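Local coordinates for Lin2634 protein (Listeria innocua, PDB 3MZO) that binds calcium ions and is probably an HD-domain phosphohydrolase related to the YfbR-like 5'-deoxynucleotidases, at residues E156-F159 and V160-Y163; K139-L142 and L143-F147. All coordinates share one frame; numbering follows the deposited sequence.

Contact 1 of 2, residues E156-F159 and V160-Y163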
ATOM      1  N   GLU B 156     -19.561   8.884   2.152  1.00 41.95           N
ATOM      2  CA  GLU B 156     -19.465  10.228   1.591  1.00 44.38           C
ATOM      3  C   GLU B 156     -20.547  10.543   0.570  1.00 43.50           C
ATOM      4  O   GLU B 156     -20.655   9.865  -0.452  1.00 38.93           O
ATOM      5  CB  GLU B 156     -18.093  10.432   0.925  1.00 45.09           C
ATOM      6  CG  GLU B 156     -16.914  10.530   1.902  1.00 55.20           C
ATOM      7  CD  GLU B 156     -16.959  11.772   2.799  1.00 63.60           C
ATOM      8  OE1 GLU B 156     -17.783  12.685   2.570  1.00 69.45           O
ATOM      9  OE2 GLU B 156     -16.157  11.840   3.749  1.00 73.93           O
ATOM     10  N   ASN B 157     -21.307  11.616   0.803  1.00 43.89           N
ATOM     11  CA  ASN B 157     -22.363  11.998  -0.150  1.00 45.54           C
ATOM     12  C   ASN B 157     -21.831  12.364  -1.540  1.00 42.88           C
ATOM     13  O   ASN B 157     -22.592  12.338  -2.513  1.00 44.78           O
ATOM     14  CB  ASN B 157     -23.251  13.144   0.385  1.00 45.79           C
ATOM     15  CG  ASN B 157     -24.609  13.231  -0.361  1.00 55.78           C
ATOM     16  OD1 ASN B 157     -25.383  12.260  -0.389  1.00 54.03           O
ATOM     17  ND2 ASN B 157     -24.889  14.394  -0.977  1.00 58.12           N
ATOM     18  N   ILE B 158     -20.546  12.705  -1.642  1.00 39.39           N
ATOM     19  CA  ILE B 158     -19.969  13.084  -2.917  1.00 38.85           C
ATOM     20  C   ILE B 158     -20.292  12.035  -4.002  1.00 37.11           C
ATOM     21  O   ILE B 158     -20.576  12.384  -5.130  1.00 37.24           O
ATOM     22  CB  ILE B 158     -18.429  13.329  -2.824  1.00 38.70           C
ATOM     23  CG1 ILE B 158     -17.937  14.134  -4.020  1.00 44.49           C
ATOM     24  CG2 ILE B 158     -17.627  12.034  -2.782  1.00 38.68           C
ATOM     25  CD1 ILE B 158     -18.503  15.533  -4.077  1.00 49.58           C
ATOM     26  N   PHE B 159     -20.301  10.755  -3.652  1.00 35.90           N
ATOM     27  CA  PHE B 159     -20.525   9.706  -4.660  1.00 34.80           C
ATOM     28  C   PHE B 159     -21.942   9.727  -5.253  1.00 36.07           C
ATOM     29  O   PHE B 159     -22.101   9.554  -6.470  1.00 33.66           O
ATOM     30  CB  PHE B 159     -20.125   8.358  -4.094  1.00 32.40           C
ATOM     31  CG  PHE B 159     -18.668   8.299  -3.771  1.00 32.20           C
ATOM     32  CD1 PHE B 159     -17.719   8.294  -4.791  1.00 35.43           C
ATOM     33  CD2 PHE B 159     -18.232   8.345  -2.471  1.00 32.66           C
ATOM     34  CE1 PHE B 159     -16.362   8.285  -4.502  1.00 32.02           C
ATOM     35  CE2 PHE B 159     -16.867   8.347  -2.178  1.00 32.21           C
ATOM     36  CZ  PHE B 159     -15.943   8.311  -3.206  1.00 34.29           C
ATOM     37  N   VAL B 160     -22.947  10.009  -4.423  1.00 36.17           N
ATOM     38  CA  VAL B 160     -24.316  10.179  -4.918  1.00 36.41           C
ATOM     39  C   VAL B 160     -24.389  11.375  -5.853  1.00 36.68           C
ATOM     40  O   VAL B 160     -25.087  11.344  -6.888  1.00 37.77           O
ATOM     41  CB  VAL B 160     -25.307  10.391  -3.751  1.00 40.04           C
ATOM     42  CG1 VAL B 160     -26.618  11.055  -4.253  1.00 40.04           C
ATOM     43  CG2 VAL B 160     -25.577   9.053  -3.058  1.00 38.29           C
ATOM     44  N   GLU B 161     -23.654  12.427  -5.510  1.00 35.63           N
ATOM     45  CA  GLU B 161     -23.617  13.630  -6.335  1.00 37.71           C
ATOM     46  C   GLU B 161     -22.945  13.384  -7.677  1.00 34.58           C
ATOM     47  O   GLU B 161     -23.403  13.894  -8.707  1.00 34.57           O
ATOM     48  CB  GLU B 161     -22.906  14.777  -5.601  1.00 40.68           C
ATOM     49  CG  GLU B 161     -23.667  15.303  -4.376  1.00 49.86           C
ATOM     50  CD  GLU B 161     -22.761  16.101  -3.410  1.00 63.18           C
ATOM     51  OE1 GLU B 161     -21.680  16.595  -3.834  1.00 69.16           O
ATOM     52  OE2 GLU B 161     -23.129  16.221  -2.213  1.00 71.50           O
ATOM     53  N   ILE B 162     -21.865  12.617  -7.677  1.00 31.05           N
ATOM     54  CA  ILE B 162     -21.165  12.257  -8.918  1.00 30.52           C
ATOM     55  C   ILE B 162     -22.087  11.406  -9.834  1.00 30.92           C
ATOM     56  O   ILE B 162     -22.176  11.631 -11.027  1.00 30.74           O
ATOM     57  CB  ILE B 162     -19.850  11.471  -8.602  1.00 32.89           C
ATOM     58  CG1 ILE B 162     -18.825  12.394  -7.904  1.00 37.80           C
ATOM     59  CG2 ILE B 162     -19.236  10.865  -9.880  1.00 27.58           C
ATOM     60  CD1 ILE B 162     -17.707  11.675  -7.129  1.00 36.25           C
ATOM     61  N   TYR B 163     -22.736  10.413  -9.243  1.00 31.31           N
ATOM     62  CA  TYR B 163     -23.629   9.532  -9.954  1.00 32.31           C
ATOM     63  C   TYR B 163     -24.755  10.354 -10.613  1.00 33.51           C
ATOM     64  O   TYR B 163     -25.070  10.187 -11.808  1.00 32.73           O
ATOM     65  CB  TYR B 163     -24.199   8.497  -8.968  1.00 33.31           C
ATOM     66  CG  TYR B 163     -25.232   7.570  -9.555  1.00 32.47           C
ATOM     67  CD1 TYR B 163     -26.589   7.912  -9.544  1.00 36.38           C
ATOM     68  CD2 TYR B 163     -24.861   6.362 -10.135  1.00 32.92           C
ATOM     69  CE1 TYR B 163     -27.551   7.057 -10.077  1.00 40.03           C
ATOM     70  CE2 TYR B 163     -25.814   5.500 -10.670  1.00 35.96           C
ATOM     71  CZ  TYR B 163     -27.155   5.857 -10.647  1.00 35.98           C
ATOM     72  OH  TYR B 163     -28.097   5.007 -11.179  1.00 39.38           O
TER
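Asn157 and Glu161 join side chains four residues apart near the N-terminal end of helix 158-172, a local contact. The amide nitrogen ND2 of Asn157 donates to OE2 of Glu161 over 2.8 Å. It is a bent bond, 137° at the hydrogen, and it reaches the carboxylate on its anti side, with the amide and carboxylate planes 73° apart. The Glu161 N-H also bonds to the Asn157 carbonyl O at 3.2 Å, so one residue pair is tied through both backbone and side chain. The extended glutamate can bridge this distance because its CG sits beside its own backbone N (chi1 -67°), leading the chain back over the turn. Its other oxygen, OE1, lies 3.4 Å from Ile158 CD1 and makes a weak, long ion pair with Lys83.

Backbone bonds from Ile162 N to Ile158 O (2.9 Å) and from Tyr163 N to Phe159 O (3.0 Å) continue the helical pattern. Ile162 CD1 is the shared apolar point, 4.0 Å from Ile158 CG1 and 4.1 Å from Phe159 CD1; all three residues are buried, so side chains with nothing polar to satisfy suit the place. Ile158 CG2 lies over the centre of one face of the Phe159 ring. Phe159 and Ile162 pack on helix 129-151, Val160 reaches helix 201-211, and Tyr163 also meets helix 177-191 and bonds through its hydroxyl to Thr205.

Contact 2 of 2, residues K139-L142 and L143-F147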
ATOM      1  N   LYS B 139     -18.454   9.473 -18.865  1.00 26.42           N
ATOM      2  CA  LYS B 139     -19.499   9.547 -17.847  1.00 28.22           C
ATOM      3  C   LYS B 139     -20.000   8.178 -17.418  1.00 27.31           C
ATOM      4  O   LYS B 139     -20.330   7.978 -16.268  1.00 28.28           O
ATOM      5  CB  LYS B 139     -20.678  10.424 -18.291  1.00 29.00           C
ATOM      6  CG  LYS B 139     -20.345  11.891 -18.497  1.00 31.87           C
ATOM      7  CD  LYS B 139     -19.725  12.557 -17.278  1.00 29.35           C
ATOM      8  CE  LYS B 139     -19.363  14.018 -17.587  1.00 36.40           C
ATOM      9  NZ  LYS B 139     -19.010  14.706 -16.359  1.00 38.49           N
ATOM     10  N   VAL B 140     -20.056   7.228 -18.336  1.00 28.35           N
ATOM     11  CA  VAL B 140     -20.437   5.865 -17.953  1.00 26.06           C
ATOM     12  C   VAL B 140     -19.418   5.305 -16.963  1.00 24.99           C
ATOM     13  O   VAL B 140     -19.824   4.636 -16.005  1.00 25.70           O
ATOM     14  CB  VAL B 140     -20.641   4.917 -19.146  1.00 24.84           C
ATOM     15  CG1 VAL B 140     -20.680   3.474 -18.675  1.00 20.67           C
ATOM     16  CG2 VAL B 140     -21.921   5.297 -19.907  1.00 23.11           C
ATOM     17  N   ASP B 141     -18.125   5.545 -17.167  1.00 26.13           N
ATOM     18  CA  ASP B 141     -17.130   4.978 -16.238  1.00 25.86           C
ATOM     19  C   ASP B 141     -17.269   5.654 -14.865  1.00 24.21           C
ATOM     20  O   ASP B 141     -17.192   4.998 -13.838  1.00 27.26           O
ATOM     21  CB  ASP B 141     -15.691   5.082 -16.733  1.00 24.85           C
ATOM     22  CG  ASP B 141     -14.699   4.357 -15.804  1.00 27.39           C
ATOM     23  OD1 ASP B 141     -14.928   3.184 -15.469  1.00 30.36           O
ATOM     24  OD2 ASP B 141     -13.705   4.969 -15.359  1.00 32.91           O
ATOM     25  N   LEU B 142     -17.486   6.960 -14.876  1.00 26.18           N
ATOM     26  CA  LEU B 142     -17.699   7.726 -13.653  1.00 26.86           C
ATOM     27  C   LEU B 142     -18.942   7.213 -12.919  1.00 27.10           C
ATOM     28  O   LEU B 142     -18.977   7.109 -11.696  1.00 28.59           O
ATOM     29  CB  LEU B 142     -17.845   9.184 -14.029  1.00 29.29           C
ATOM     30  CG  LEU B 142     -17.643  10.274 -12.994  1.00 39.41           C
ATOM     31  CD1 LEU B 142     -16.244  10.249 -12.366  1.00 30.97           C
ATOM     32  CD2 LEU B 142     -17.932  11.612 -13.666  1.00 34.11           C
ATOM     33  N   LEU B 143     -19.975   6.887 -13.682  1.00 26.53           N
ATOM     34  CA  LEU B 143     -21.196   6.331 -13.130  1.00 27.33           C
ATOM     35  C   LEU B 143     -20.941   4.959 -12.481  1.00 26.84           C
ATOM     36  O   LEU B 143     -21.436   4.683 -11.388  1.00 26.82           O
ATOM     37  CB  LEU B 143     -22.267   6.217 -14.234  1.00 26.34           C
ATOM     38  CG  LEU B 143     -23.698   5.887 -13.811  1.00 32.07           C
ATOM     39  CD1 LEU B 143     -24.480   7.163 -13.471  1.00 29.14           C
ATOM     40  CD2 LEU B 143     -24.417   5.112 -14.916  1.00 31.66           C
ATOM     41  N   TYR B 144     -20.183   4.097 -13.152  1.00 26.10           N
ATOM     42  CA  TYR B 144     -19.791   2.795 -12.551  1.00 27.23           C
ATOM     43  C   TYR B 144     -18.921   2.938 -11.284  1.00 26.46           C
ATOM     44  O   TYR B 144     -19.092   2.196 -10.302  1.00 27.53           O
ATOM     45  CB  TYR B 144     -19.123   1.868 -13.611  1.00 27.91           C
ATOM     46  CG  TYR B 144     -20.165   1.050 -14.345  1.00 26.37           C
ATOM     47  CD1 TYR B 144     -20.912   1.606 -15.380  1.00 31.04           C
ATOM     48  CD2 TYR B 144     -20.444  -0.269 -13.958  1.00 26.85           C
ATOM     49  CE1 TYR B 144     -21.906   0.870 -16.025  1.00 28.07           C
ATOM     50  CE2 TYR B 144     -21.421  -1.015 -14.599  1.00 29.24           C
ATOM     51  CZ  TYR B 144     -22.142  -0.427 -15.640  1.00 31.37           C
ATOM     52  OH  TYR B 144     -23.096  -1.136 -16.295  1.00 33.98           O
ATOM     53  N   GLU B 145     -17.964   3.850 -11.315  1.00 26.18           N
ATOM     54  CA  GLU B 145     -17.080   4.047 -10.148  1.00 26.76           C
ATOM     55  C   GLU B 145     -17.898   4.560  -8.968  1.00 26.51           C
ATOM     56  O   GLU B 145     -17.734   4.109  -7.872  1.00 28.84           O
ATOM     57  CB  GLU B 145     -16.025   5.109 -10.402  1.00 27.98           C
ATOM     58  CG  GLU B 145     -14.863   4.792 -11.285  1.00 33.51           C
ATOM     59  CD  GLU B 145     -13.970   6.041 -11.486  1.00 36.74           C
ATOM     60  OE1 GLU B 145     -14.530   7.129 -11.767  1.00 36.57           O
ATOM     61  OE2 GLU B 145     -12.718   5.938 -11.394  1.00 33.27           O
ATOM     62  N   SER B 146     -18.789   5.519  -9.206  1.00 27.31           N
ATOM     63  CA  SER B 146     -19.539   6.110  -8.119  1.00 27.90           C
ATOM     64  C   SER B 146     -20.607   5.109  -7.626  1.00 31.00           C
ATOM     65  O   SER B 146     -20.871   4.986  -6.412  1.00 31.54           O
ATOM     66  CB  SER B 146     -20.128   7.456  -8.541  1.00 30.00           C
ATOM     67  OG  SER B 146     -21.146   7.301  -9.519  1.00 31.87           O
ATOM     68  N   PHE B 147     -21.180   4.372  -8.579  1.00 31.07           N
ATOM     69  CA  PHE B 147     -22.149   3.324  -8.304  1.00 30.56           C
ATOM     70  C   PHE B 147     -21.546   2.278  -7.376  1.00 31.59           C
ATOM     71  O   PHE B 147     -22.172   1.871  -6.392  1.00 35.08           O
ATOM     72  CB  PHE B 147     -22.595   2.684  -9.633  1.00 31.22           C
ATOM     73  CG  PHE B 147     -23.567   1.568  -9.478  1.00 32.77           C
ATOM     74  CD1 PHE B 147     -24.925   1.827  -9.430  1.00 34.77           C
ATOM     75  CD2 PHE B 147     -23.128   0.256  -9.404  1.00 35.71           C
ATOM     76  CE1 PHE B 147     -25.862   0.773  -9.292  1.00 40.54           C
ATOM     77  CE2 PHE B 147     -24.050  -0.803  -9.270  1.00 40.97           C
ATOM     78  CZ  PHE B 147     -25.418  -0.537  -9.204  1.00 36.89           C
TER
HETATM   79  O   HOH W   1     -12.101   4.186 -13.331  1.00 31.44           O
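Asp141 and Glu145, one helical turn apart, are bridged by a water that donates to Asp141 OD2 and to Glu145 OE2, each at 2.7 Å. Asp141 OD2 and Glu145 OE2 are 4.2 Å apart, in carboxylates whose planes differ by 30°, and their like charges would probably be eased by the water and by second partners: OD2 also bonds to His34 ND1, while OE2 forms a salt bridge with Arg19.

Helix 129-151 supplies the last aspartate of the H...HD...D signature, Asp138, which binds calcium with His34, His68 and Asp69. Through its bond to His34, Asp141 is a second-shell residue that probably orients this calcium ligand.

Backbone bonds run from Leu143 N to Lys139 O (2.8 Å), Tyr144 N to Val140 O, Glu145 N to Asp141 O and Ser146 N to Leu142 O.

The apolar contact is Val140 CG1 alongside the Tyr144 ring, 3.8 Å from CD1. An aromatic with a polar tip suits this subunit boundary: Tyr144 OH hydrogen-bonds to His5 of the second subunit. Elsewhere polar oxygens rest against carbon: Val140 O approaches the Tyr144 ring edge in its plane, and Glu145 OE1 lies 3.6 Å from Leu142 CD1.

Contacts 1 and 2 lie on consecutive helices, 158-172 and 129-151, with centres about 11 Å apart, and they pack directly against each other. Tyr163 CB approaches Ser146 OG to 3.3 Å, Tyr163 CD2 meets Leu143 CD1 at 3.5 Å, and Ile162 CG2 touches Leu142 CG, also at 3.5 Å. Apolar branches thus make much of this interface, with a small serine letting the tyrosine come close. Their relation to the metal site differs: the side chain of Asp141 in contact 2 is about 7 Å from a bound calcium ion, whereas that of Ile162 in contact 1 is about 11 Å away. Contact 1 meets the site indirectly, through its packing on helix 129-151, which carries Asp138.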